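Local coordinates for protein glutamate--cysteine ligase GshA (Methylobacillus flagellatus KT, PDB 3K1T) that probably acts as a ligase, apparently joining glutamate to cysteine in the manner of a gamma-glutamylcysteine synthetase, at residues Arg207-Phe212 and Glu324-Gln328. Numbering follows the deposited sequence. Where two conformers were deposited one is given.
Sequences RKSNHF and EVILQ
Glu324 reaches Ser209 because its CG stands opposite the backbone N (chi1 -174°) and the chain stays extended beyond it, carrying the carboxylate off strand 324-329 to the beta turn that leads into helix 210-226; Ser209 answers with OG swung between its own N and carbonyl carbon. Each carboxylate oxygen then takes one bond from this serine. Ser209 OG donates to Glu324 OE2 over 2.5 Å, a short bond, and Ser209 N donates to Glu324 OE1 at 3.2 Å, a longer bond, bent at its hydrogen (139°). Both donors come to the syn side of their oxygens, close to the carboxylate plane, which argues for a grip that fixes the group's rotation. A water extends it, donating to Glu324 OE1 at 2.7 Å while accepting from Lys208 N. Were Glu324 an alanine, Ser209 OG and N would probably each be left without the carboxylate oxygen they now bond, and the water would lose one of its two ties. The Arg207 guanidinium is no salt-bridge partner: its NE, 5.0 Å from Glu324 OE2, bonds instead to Asn210 OD1, bracing the type I turn from Arg207 to Asn210. Lys208 NZ likewise turns to Asp285 on the adjoining strand.

Further along, apolar contact takes over. Ile326 CD1 lies 3.9 Å from Phe212 CE2 and also approaches Ser209 N, so the methyl touches both the turn and the ring. Gln328 NE2 comes 3.3 Å from Phe212 CE1, amide and ring planes nearly perpendicular (83°). Val325 and Leu327 pack on helix 251-272, whereas the CB atoms of Glu324, Ile326 and Gln328 are directed at segment 207-212. This is helix-on-sheet packing: a beta turn and the first turn of helix 210-226 lie against an inner strand of a four-stranded antiparallel sheet, joined by a buried carboxylate that receives a serine's N-H and hydroxyl.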
loop_
_atom_site.group_PDB
_atom_site.type_symbol
_atom_site.label_atom_id
_atom_site.label_comp_id
_atom_site.label_asym_id
_atom_site.label_seq_id
_atom_site.Cartn_x
_atom_site.Cartn_y
_atom_site.Cartn_z
ATOM N N ARG A 207 8.016 -20.929 -25.672
ATOM C CA ARG A 207 9.158 -21.728 -25.238
ATOM C C ARG A 207 9.327 -21.483 -23.750
ATOM O O ARG A 207 9.794 -20.413 -23.315
ATOM C CB ARG A 207 10.430 -21.350 -25.997
ATOM C CG ARG A 207 11.603 -22.278 -25.651
ATOM C CD ARG A 207 12.792 -22.061 -26.531
ATOM N NE ARG A 207 13.273 -20.686 -26.452
ATOM C CZ ARG A 207 14.327 -20.220 -27.128
ATOM N NH1 ARG A 207 15.013 -21.026 -27.929
ATOM N NH2 ARG A 207 14.696 -18.942 -27.015
ATOM N N LYS A 208 8.925 -22.451 -22.962
ATOM C CA LYS A 208 8.834 -22.238 -21.511
ATOM C C LYS A 208 10.212 -22.092 -20.841
ATOM O O LYS A 208 10.307 -21.534 -19.740
ATOM C CB LYS A 208 7.976 -23.347 -20.879
ATOM C CG LYS A 208 6.509 -23.261 -21.403
ATOM C CD LYS A 208 5.510 -24.147 -20.672
ATOM C CE LYS A 208 4.125 -24.042 -21.366
ATOM N NZ LYS A 208 3.350 -25.304 -21.264
ATOM N N SER A 209 11.278 -22.551 -21.497
ATOM C CA SER A 209 12.630 -22.399 -20.913
ATOM C C SER A 209 13.083 -20.935 -20.848
ATOM O O SER A 209 13.976 -20.588 -20.075
ATOM C CB SER A 209 13.639 -23.276 -21.656
ATOM O OG SER A 209 13.737 -22.909 -23.000
ATOM N N ASN A 210 12.414 -20.065 -21.608
ATOM C CA ASN A 210 12.699 -18.629 -21.567
ATOM C C ASN A 210 12.463 -18.065 -20.160
ATOM O O ASN A 210 13.069 -17.081 -19.796
ATOM C CB ASN A 210 11.837 -17.822 -22.582
ATOM C CG ASN A 210 12.211 -18.097 -24.040
ATOM O OD1 ASN A 210 13.243 -18.665 -24.319
ATOM N ND2 ASN A 210 11.354 -17.676 -24.975
ATOM N N HIS A 211 11.566 -18.674 -19.404
ATOM C CA HIS A 211 11.331 -18.303 -17.998
ATOM C C HIS A 211 12.625 -18.435 -17.148
ATOM O O HIS A 211 12.961 -17.556 -16.362
ATOM C CB HIS A 211 10.205 -19.193 -17.460
ATOM C CG HIS A 211 10.087 -19.241 -15.971
ATOM N ND1 HIS A 211 9.295 -18.367 -15.258
ATOM C CD2 HIS A 211 10.596 -20.116 -15.068
ATOM C CE1 HIS A 211 9.336 -18.695 -13.977
ATOM N NE2 HIS A 211 10.125 -19.747 -13.834
ATOM N N PHE A 212 13.352 -19.530 -17.342
ATOM C CA PHE A 212 14.569 -19.829 -16.563
ATOM C C PHE A 212 15.725 -18.947 -17.023
ATOM O O PHE A 212 16.500 -18.492 -16.213
ATOM C CB PHE A 212 14.908 -21.319 -16.651
ATOM C CG PHE A 212 13.756 -22.208 -16.208
ATOM C CD1 PHE A 212 13.512 -22.442 -14.876
ATOM C CD2 PHE A 212 12.827 -22.684 -17.127
ATOM C CE1 PHE A 212 12.424 -23.241 -14.446
ATOM C CE2 PHE A 212 11.716 -23.467 -16.703
ATOM C CZ PHE A 212 11.547 -23.747 -15.342
ATOM N N GLU A 324 9.766 -29.635 -25.876
ATOM C CA GLU A 324 10.956 -29.235 -25.146
ATOM C C GLU A 324 10.963 -30.034 -23.865
ATOM O O GLU A 324 9.907 -30.315 -23.302
ATOM C CB GLU A 324 10.942 -27.739 -24.779
ATOM C CG GLU A 324 12.272 -27.248 -24.130
ATOM C CD GLU A 324 12.309 -25.716 -23.849
ATOM O OE1 GLU A 324 11.321 -25.141 -23.313
ATOM O OE2 GLU A 324 13.346 -25.102 -24.166
ATOM N N VAL A 325 12.157 -30.397 -23.428
ATOM C CA VAL A 325 12.350 -31.026 -22.107
ATOM C C VAL A 325 13.281 -30.111 -21.335
ATOM O O VAL A 325 14.370 -29.795 -21.817
ATOM C CB VAL A 325 12.931 -32.455 -22.197
ATOM C CG1 VAL A 325 13.162 -33.044 -20.808
ATOM C CG2 VAL A 325 12.024 -33.404 -23.067
ATOM N N ILE A 326 12.827 -29.673 -20.159
ATOM C CA ILE A 326 13.620 -28.823 -19.281
ATOM C C ILE A 326 14.090 -29.669 -18.102
ATOM O O ILE A 326 13.297 -30.392 -17.493
ATOM C CB ILE A 326 12.785 -27.596 -18.761
ATOM C CG1 ILE A 326 12.276 -26.768 -19.943
ATOM C CG2 ILE A 326 13.673 -26.700 -17.831
ATOM C CD1 ILE A 326 11.047 -25.931 -19.673
ATOM N N LEU A 327 15.389 -29.596 -17.830
ATOM C CA LEU A 327 15.993 -30.275 -16.698
ATOM C C LEU A 327 16.411 -29.216 -15.702
ATOM O O LEU A 327 17.152 -28.310 -16.050
ATOM C CB LEU A 327 17.210 -31.071 -17.162
ATOM C CG LEU A 327 16.895 -32.177 -18.168
ATOM C CD1 LEU A 327 16.906 -31.638 -19.596
ATOM C CD2 LEU A 327 17.886 -33.352 -18.005
ATOM N N GLN A 328 15.909 -29.299 -14.472
ATOM C CA GLN A 328 16.255 -28.288 -13.473
ATOM C C GLN A 328 16.831 -28.947 -12.207
ATOM O O GLN A 328 16.338 -29.962 -11.754
ATOM C CB GLN A 328 15.042 -27.437 -13.110
ATOM C CG GLN A 328 15.407 -26.186 -12.269
ATOM C CD GLN A 328 14.198 -25.401 -11.783
ATOM O OE1 GLN A 328 13.185 -25.981 -11.391
ATOM N NE2 GLN A 328 14.304 -24.062 -11.827
HETATM O O HOH W 1 8.710 -25.087 -24.051
#